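Local coordinates for response regulator aspartate phosphatase H (Bacillus subtilis, PDB 3Q15), which dephosphorylates the sporulation response regulator Spo0F and also acts on the response regulator ComA, helping to keep competence and sporulation apart in time, at residues Y177-I182 and M213-D218; A207-A212 and R219-S224. All blocks are in the same frame, centred on the assembly; numbering follows the deposited sequence.

Contact 1 (Y177-I182 and M213-D218). With SO4 (sulfate ion), chain F.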
ATOM      1  N   TYR A 177      -1.637  17.833  20.716  1.00 60.67           N
ATOM      2  CA  TYR A 177      -1.188  16.485  20.375  1.00 56.55           C
ATOM      3  C   TYR A 177       0.276  16.465  19.941  1.00 53.91           C
ATOM      4  O   TYR A 177       0.612  15.928  18.885  1.00 49.79           O
ATOM      5  CB  TYR A 177      -2.075  15.884  19.282  1.00 57.21           C
ATOM      6  CG  TYR A 177      -3.405  15.362  19.787  1.00 59.94           C
ATOM      7  CD1 TYR A 177      -4.482  16.215  19.973  1.00 63.47           C
ATOM      8  CD2 TYR A 177      -3.582  14.014  20.075  1.00 62.15           C
ATOM      9  CE1 TYR A 177      -5.698  15.744  20.435  1.00 65.86           C
ATOM     10  CE2 TYR A 177      -4.794  13.533  20.538  1.00 62.84           C
ATOM     11  CZ  TYR A 177      -5.849  14.402  20.716  1.00 65.77           C
ATOM     12  OH  TYR A 177      -7.056  13.930  21.175  1.00 68.58           O
ATOM     13  N   SER A 178       1.143  17.047  20.766  1.00 56.54           N
ATOM     14  CA  SER A 178       2.565  17.148  20.441  1.00 55.72           C
ATOM     15  C   SER A 178       3.252  15.787  20.430  1.00 56.10           C
ATOM     16  O   SER A 178       4.090  15.512  19.572  1.00 54.33           O
ATOM     17  CB  SER A 178       3.276  18.095  21.413  1.00 58.45           C
ATOM     18  OG  SER A 178       3.074  17.698  22.759  1.00 61.64           O
ATOM     19  N   ILE A 179       2.895  14.936  21.386  1.00 57.89           N
ATOM     20  CA  ILE A 179       3.460  13.592  21.459  1.00 54.39           C
ATOM     21  C   ILE A 179       3.265  12.831  20.146  1.00 52.50           C
ATOM     22  O   ILE A 179       4.220  12.291  19.582  1.00 49.32           O
ATOM     23  CB  ILE A 179       2.851  12.783  22.622  1.00 57.21           C
ATOM     24  CG1 ILE A 179       3.227  13.415  23.964  1.00 59.77           C
ATOM     25  CG2 ILE A 179       3.307  11.333  22.565  1.00 55.51           C
ATOM     26  CD1 ILE A 179       4.722  13.588  24.161  1.00 59.41           C
ATOM     27  N   ARG A 180       2.026  12.784  19.665  1.00 54.46           N
ATOM     28  CA  ARG A 180       1.725  12.111  18.405  1.00 50.75           C
ATOM     29  C   ARG A 180       2.464  12.765  17.245  1.00 45.95           C
ATOM     30  O   ARG A 180       2.809  12.100  16.270  1.00 46.73           O
ATOM     31  CB  ARG A 180       0.218  12.109  18.125  1.00 49.84           C
ATOM     32  CG  ARG A 180      -0.542  10.952  18.766  1.00 49.36           C
ATOM     33  CD  ARG A 180      -0.168   9.623  18.125  1.00 50.17           C
ATOM     34  NE  ARG A 180      -1.063   8.545  18.537  1.00 52.80           N
ATOM     35  CZ  ARG A 180      -0.670   7.419  19.125  1.00 53.26           C
ATOM     36  NH1 ARG A 180       0.615   7.207  19.376  1.00 50.80           N
ATOM     37  NH2 ARG A 180      -1.566   6.499  19.456  1.00 52.03           N
ATOM     38  N   THR A 181       2.700  14.068  17.359  1.00 46.43           N
ATOM     39  CA  THR A 181       3.396  14.822  16.324  1.00 46.36           C
ATOM     40  C   THR A 181       4.850  14.389  16.254  1.00 45.45           C
ATOM     41  O   THR A 181       5.398  14.190  15.176  1.00 47.08           O
ATOM     42  CB  THR A 181       3.326  16.343  16.603  1.00 51.22           C
ATOM     43  OG1 THR A 181       1.959  16.770  16.575  1.00 49.80           O
ATOM     44  CG2 THR A 181       4.109  17.125  15.560  1.00 52.30           C
ATOM     45  N   ILE A 182       5.468  14.241  17.420  1.00 46.47           N
ATOM     46  CA  ILE A 182       6.846  13.784  17.500  1.00 46.75           C
ATOM     47  C   ILE A 182       6.963  12.360  16.969  1.00 49.08           C
ATOM     48  O   ILE A 182       7.844  12.061  16.161  1.00 45.87           O
ATOM     49  CB  ILE A 182       7.373  13.851  18.939  1.00 48.89           C
ATOM     50  CG1 ILE A 182       7.475  15.313  19.394  1.00 50.74           C
ATOM     51  CG2 ILE A 182       8.721  13.159  19.043  1.00 50.33           C
ATOM     52  CD1 ILE A 182       7.835  15.488  20.847  1.00 49.22           C
ATOM     53  N   MET A 213      11.691  19.573  23.150  1.00 67.52           N
ATOM     54  CA  MET A 213      12.285  20.477  24.131  1.00 70.58           C
ATOM     55  C   MET A 213      11.297  21.542  24.599  1.00 72.90           C
ATOM     56  O   MET A 213      11.335  21.971  25.753  1.00 74.22           O
ATOM     57  CB  MET A 213      13.561  21.124  23.584  1.00 72.92           C
ATOM     58  CG  MET A 213      14.808  20.274  23.774  1.00 69.20           C
ATOM     59  SD  MET A 213      16.317  21.117  23.273  1.00103.75           S
ATOM     60  CE  MET A 213      17.562  20.010  23.932  1.00101.25           C
ATOM     61  N   ASP A 214      10.410  21.965  23.703  1.00 74.10           N
ATOM     62  CA  ASP A 214       9.370  22.921  24.063  1.00 76.82           C
ATOM     63  C   ASP A 214       8.453  22.343  25.138  1.00 77.71           C
ATOM     64  O   ASP A 214       8.176  22.994  26.142  1.00 81.42           O
ATOM     65  CB  ASP A 214       8.556  23.332  22.832  1.00 79.03           C
ATOM     66  CG  ASP A 214       9.306  24.300  21.930  1.00 87.69           C
ATOM     67  OD1 ASP A 214       9.350  24.060  20.705  1.00 89.66           O
ATOM     68  OD2 ASP A 214       9.844  25.305  22.442  1.00 91.60           O
ATOM     69  N   ILE A 215       7.993  21.111  24.932  1.00 78.85           N
ATOM     70  CA  ILE A 215       7.104  20.464  25.891  1.00 79.49           C
ATOM     71  C   ILE A 215       7.870  19.880  27.073  1.00 82.07           C
ATOM     72  O   ILE A 215       7.287  19.219  27.932  1.00 84.35           O
ATOM     73  CB  ILE A 215       6.263  19.353  25.232  1.00 74.03           C
ATOM     74  CG1 ILE A 215       7.174  18.301  24.597  1.00 68.71           C
ATOM     75  CG2 ILE A 215       5.320  19.942  24.197  1.00 76.15           C
ATOM     76  CD1 ILE A 215       6.424  17.210  23.883  1.00 63.92           C
ATOM     77  N   GLN A 216       9.176  20.130  27.109  1.00 66.23           N
ATOM     78  CA  GLN A 216      10.036  19.638  28.183  1.00 63.52           C
ATOM     79  C   GLN A 216       9.814  18.158  28.486  1.00 63.84           C
ATOM     80  O   GLN A 216       9.584  17.777  29.634  1.00 66.73           O
ATOM     81  CB  GLN A 216       9.860  20.477  29.453  1.00 65.37           C
ATOM     82  CG  GLN A 216      10.413  21.892  29.336  1.00 69.26           C
ATOM     83  CD  GLN A 216      10.211  22.715  30.595  1.00 74.99           C
ATOM     84  OE1 GLN A 216       9.376  22.391  31.440  1.00 76.93           O
ATOM     85  NE2 GLN A 216      10.981  23.790  30.727  1.00 77.86           N
ATOM     86  N   ASN A 217       9.882  17.329  27.448  1.00 60.26           N
ATOM     87  CA  ASN A 217       9.797  15.882  27.613  1.00 59.94           C
ATOM     88  C   ASN A 217      11.175  15.251  27.445  1.00 56.70           C
ATOM     89  O   ASN A 217      11.676  15.129  26.330  1.00 51.74           O
ATOM     90  CB  ASN A 217       8.802  15.282  26.617  1.00 59.67           C
ATOM     91  CG  ASN A 217       8.547  13.806  26.861  1.00 60.86           C
ATOM     92  OD1 ASN A 217       9.480  13.006  26.938  1.00 61.00           O
ATOM     93  ND2 ASN A 217       7.275  13.439  26.995  1.00 59.14           N
ATOM     94  N   ASP A 218      11.784  14.859  28.559  1.00 59.72           N
ATOM     95  CA  ASP A 218      13.157  14.359  28.550  1.00 62.04           C
ATOM     96  C   ASP A 218      13.337  13.102  27.701  1.00 60.88           C
ATOM     97  O   ASP A 218      14.288  13.002  26.924  1.00 58.37           O
ATOM     98  CB  ASP A 218      13.642  14.102  29.977  1.00 65.59           C
ATOM     99  CG  ASP A 218      13.676  15.365  30.813  1.00 68.64           C
ATOM    100  OD1 ASP A 218      13.289  15.300  31.998  1.00 72.49           O
ATOM    101  OD2 ASP A 218      14.093  16.420  30.286  1.00 67.79           O
TER
HETATM  102  S   SO4 F 378       0.636   4.131  21.427  1.00103.43           S
HETATM  103  O1  SO4 F 378       0.960   5.466  21.923  1.00103.54           O
HETATM  104  O2  SO4 F 378       0.959   3.144  22.452  1.00104.53           O
HETATM  105  O3  SO4 F 378      -0.787   4.054  21.107  1.00101.81           O
HETATM  106  O4  SO4 F 378       1.424   3.861  20.227  1.00102.51           O
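Ile215 meets three side chains of 177-182 with its two methyl-bearing branches. CG2 lies 3.5 Å from Ser178 OG, and CD1 approaches the same OG at 3.6 Å, so the small serine is touched by both branches. Ile215 CG1 sits between its backbone N and carbonyl carbon (chi1 58°), and the extended chi2 (-178°) then carries CD1 on to the start of helix 178-194. There CD1 comes tip to tip with Ile182 CD1, at 3.8 Å. Ile179 crosses Ile215 obliquely, their CD1 methyls 4.0 Å apart, and the same Ile179 methyl touches Asn217 ND2, with the asparagine side chain lying at about a right angle to it. Branched aliphatic residues suit this seam, which no hydrogen bond crosses. Asparagine suits the start of the next helix: its OD1 accepts from Phe220 N as an N-cap, while Gln216, with positive phi, ends the preceding helix in a Schellman motif.

Arg180 faces elsewhere. Its chain is bent, and the guanidinium presents its edge to a sulfate, probably from the crystallisation liquor, that lies in its plane. NH2 points almost straight at sulfate O3, 3.1 Å away, whereas the NH1 bond to O1, also 3.1 Å, is more bent. Glu142 forms a salt bridge with NH2, and Phe145 makes a cation-pi contact. A leucine here would probably leave Glu142 without its positive mate and the sulfate without these two donors.

Helix 178-194 thus begins beside the end of helix 198-214, with helix 157-172 against another of its sides, while Ile179 and Ile182 also reach Phe220 of helix 218-235.

Contact 2 (A207-A212 and R219-S224)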
ATOM      1  N   ALA A 207      12.972  18.835  13.816  1.00 43.54           N
ATOM      2  CA  ALA A 207      11.701  19.415  14.242  1.00 41.81           C
ATOM      3  C   ALA A 207      11.179  18.670  15.462  1.00 43.88           C
ATOM      4  O   ALA A 207      10.640  19.271  16.387  1.00 44.07           O
ATOM      5  CB  ALA A 207      10.683  19.363  13.113  1.00 40.18           C
ATOM      6  N   ALA A 208      11.349  17.352  15.460  1.00 44.06           N
ATOM      7  CA  ALA A 208      10.946  16.540  16.601  1.00 44.61           C
ATOM      8  C   ALA A 208      11.728  16.941  17.846  1.00 45.33           C
ATOM      9  O   ALA A 208      11.158  17.081  18.926  1.00 47.17           O
ATOM     10  CB  ALA A 208      11.134  15.057  16.303  1.00 45.63           C
ATOM     11  N   LEU A 209      13.036  17.127  17.693  1.00 44.14           N
ATOM     12  CA  LEU A 209      13.865  17.556  18.813  1.00 47.24           C
ATOM     13  C   LEU A 209      13.381  18.887  19.387  1.00 46.94           C
ATOM     14  O   LEU A 209      13.230  19.027  20.600  1.00 50.39           O
ATOM     15  CB  LEU A 209      15.337  17.671  18.403  1.00 49.40           C
ATOM     16  CG  LEU A 209      16.270  18.275  19.463  1.00 54.03           C
ATOM     17  CD1 LEU A 209      16.248  17.449  20.743  1.00 55.03           C
ATOM     18  CD2 LEU A 209      17.695  18.411  18.939  1.00 53.83           C
ATOM     19  N   GLU A 210      13.143  19.859  18.510  1.00 67.81           N
ATOM     20  CA  GLU A 210      12.705  21.185  18.943  1.00 71.20           C
ATOM     21  C   GLU A 210      11.368  21.122  19.667  1.00 71.24           C
ATOM     22  O   GLU A 210      11.186  21.747  20.710  1.00 73.56           O
ATOM     23  CB  GLU A 210      12.622  22.154  17.758  1.00 72.79           C
ATOM     24  CG  GLU A 210      13.838  23.059  17.612  1.00 83.15           C
ATOM     25  CD  GLU A 210      13.496  24.417  17.018  1.00 89.70           C
ATOM     26  OE1 GLU A 210      12.666  24.476  16.086  1.00 88.81           O
ATOM     27  OE2 GLU A 210      14.053  25.430  17.492  1.00 97.14           O
ATOM     28  N   LEU A 211      10.434  20.362  19.108  1.00 67.44           N
ATOM     29  CA  LEU A 211       9.117  20.216  19.710  1.00 68.68           C
ATOM     30  C   LEU A 211       9.226  19.558  21.083  1.00 67.17           C
ATOM     31  O   LEU A 211       8.599  19.997  22.048  1.00 67.00           O
ATOM     32  CB  LEU A 211       8.208  19.394  18.795  1.00 65.77           C
ATOM     33  CG  LEU A 211       6.747  19.266  19.218  1.00 65.12           C
ATOM     34  CD1 LEU A 211       6.117  20.640  19.398  1.00 67.83           C
ATOM     35  CD2 LEU A 211       5.980  18.444  18.196  1.00 62.85           C
ATOM     36  N   ALA A 212      10.041  18.508  21.161  1.00 63.43           N
ATOM     37  CA  ALA A 212      10.248  17.763  22.401  1.00 58.77           C
ATOM     38  C   ALA A 212      10.829  18.629  23.516  1.00 63.58           C
ATOM     39  O   ALA A 212      10.512  18.437  24.690  1.00 63.16           O
ATOM     40  CB  ALA A 212      11.143  16.555  22.149  1.00 55.58           C
ATOM     41  N   ARG A 219      12.433  12.141  27.848  1.00 61.28           N
ATOM     42  CA  ARG A 219      12.549  10.909  27.079  1.00 61.67           C
ATOM     43  C   ARG A 219      12.633  11.209  25.586  1.00 58.71           C
ATOM     44  O   ARG A 219      13.524  10.713  24.898  1.00 58.44           O
ATOM     45  CB  ARG A 219      11.393   9.952  27.375  1.00 63.49           C
ATOM     46  CG  ARG A 219      11.390   8.710  26.491  1.00 65.36           C
ATOM     47  CD  ARG A 219      10.480   7.628  27.048  1.00 69.18           C
ATOM     48  NE  ARG A 219      10.947   7.159  28.349  1.00 73.90           N
ATOM     49  CZ  ARG A 219      11.826   6.177  28.521  1.00 75.37           C
ATOM     50  NH1 ARG A 219      12.336   5.547  27.469  1.00 74.29           N
ATOM     51  NH2 ARG A 219      12.194   5.823  29.745  1.00 75.87           N
ATOM     52  N   PHE A 220      11.713  12.032  25.090  1.00 54.73           N
ATOM     53  CA  PHE A 220      11.679  12.352  23.667  1.00 53.15           C
ATOM     54  C   PHE A 220      12.809  13.284  23.237  1.00 52.17           C
ATOM     55  O   PHE A 220      13.146  13.354  22.056  1.00 48.86           O
ATOM     56  CB  PHE A 220      10.320  12.923  23.265  1.00 54.10           C
ATOM     57  CG  PHE A 220       9.251  11.882  23.135  1.00 58.07           C
ATOM     58  CD1 PHE A 220       9.310  10.934  22.127  1.00 56.65           C
ATOM     59  CD2 PHE A 220       8.187  11.849  24.022  1.00 62.65           C
ATOM     60  CE1 PHE A 220       8.327   9.968  22.006  1.00 59.17           C
ATOM     61  CE2 PHE A 220       7.201  10.888  23.906  1.00 63.72           C
ATOM     62  CZ  PHE A 220       7.269   9.946  22.899  1.00 61.65           C
ATOM     63  N   ILE A 221      13.387  13.996  24.196  1.00 53.71           N
ATOM     64  CA  ILE A 221      14.577  14.790  23.923  1.00 53.37           C
ATOM     65  C   ILE A 221      15.756  13.850  23.696  1.00 52.26           C
ATOM     66  O   ILE A 221      16.516  14.004  22.740  1.00 54.70           O
ATOM     67  CB  ILE A 221      14.899  15.765  25.078  1.00 51.58           C
ATOM     68  CG1 ILE A 221      13.830  16.854  25.172  1.00 51.63           C
ATOM     69  CG2 ILE A 221      16.265  16.399  24.874  1.00 47.69           C
ATOM     70  CD1 ILE A 221      14.061  17.849  26.294  1.00 49.47           C
ATOM     71  N   ALA A 222      15.890  12.867  24.578  1.00 52.07           N
ATOM     72  CA  ALA A 222      16.944  11.868  24.462  1.00 52.84           C
ATOM     73  C   ALA A 222      16.783  11.038  23.192  1.00 50.27           C
ATOM     74  O   ALA A 222      17.754  10.792  22.474  1.00 49.71           O
ATOM     75  CB  ALA A 222      16.945  10.969  25.684  1.00 56.30           C
ATOM     76  N   ILE A 223      15.557  10.607  22.917  1.00 50.12           N
ATOM     77  CA  ILE A 223      15.289   9.785  21.741  1.00 48.33           C
ATOM     78  C   ILE A 223      15.542  10.560  20.455  1.00 46.86           C
ATOM     79  O   ILE A 223      16.132  10.033  19.512  1.00 48.49           O
ATOM     80  CB  ILE A 223      13.847   9.238  21.736  1.00 51.71           C
ATOM     81  CG1 ILE A 223      13.633   8.287  22.915  1.00 53.00           C
ATOM     82  CG2 ILE A 223      13.560   8.519  20.430  1.00 52.76           C
ATOM     83  CD1 ILE A 223      12.205   7.801  23.064  1.00 52.78           C
ATOM     84  N   SER A 224      15.095  11.814  20.423  1.00 44.92           N
ATOM     85  CA  SER A 224      15.313  12.677  19.263  1.00 46.65           C
ATOM     86  C   SER A 224      16.799  12.853  18.980  1.00 44.64           C
ATOM     87  O   SER A 224      17.235  12.791  17.827  1.00 40.23           O
ATOM     88  CB  SER A 224      14.667  14.049  19.477  1.00 47.90           C
ATOM     89  OG  SER A 224      13.261  13.932  19.635  1.00 48.08           O
TER
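Phe220 meets Ala212 through its CB, 3.9 Å from the alanine CB, while its ring leads away and sets neither face on 207-212. The ring turns instead to helix 178-194. The flat peptide group after Phe220 is closer to the seam: its C and O both lie 3.8 Å from the Ala212 methyl. From the other side of the seam, Ile221 CG1 packs against the Ala212 carbonyl oxygen, 3.7 Å away.

One turn away, Ser224 CB packs against the backbone of Leu209, 3.7 Å from its CA. Leu209 CD1 touches Ser224 CB and Ile221 O. Ser224 OG turns back along its own helix to Phe220 O; the modelled separation is very short, and its exact value is doubtful. Such a bond would give the buried hydroxyl a partner within its own helix, consistent with a small polar residue at an interface that has no hydrogen bond across it. Each close pair sets a small residue, Ser224 or Ala212, against a larger one, Leu209 or Ile221, whose side chain leaves to the flank; the small partners allow the axes to approach to 8.6 Å.

The two segments run nearly antiparallel, at 159°. Small residues between neighbouring antiparallel helices are a hallmark of tetratricopeptide repeats, and this pair joins predicted repeats TPR 3 and TPR 4.

How the contacts relate
Helix 198-214 serves both contacts: its final turn and the following loop meet the start of helix 178-194 in contact 1, and the turns just before it pack on helix 218-235 in contact 2. Both are partly buried, with exposed residues taking no part, but contact 2 covers more surface and brings small side chains against backbone, whereas contact 1 relies on the methyl ends of longer ones, its charged Arg180 turning to other partners. Their centres are about 7 Å apart. A probable hydrogen bond from Asn217 N to Ala212 O joins them, and Ile182 CD1 packs on Ala212 CA, so three successive helices meet around Ala212.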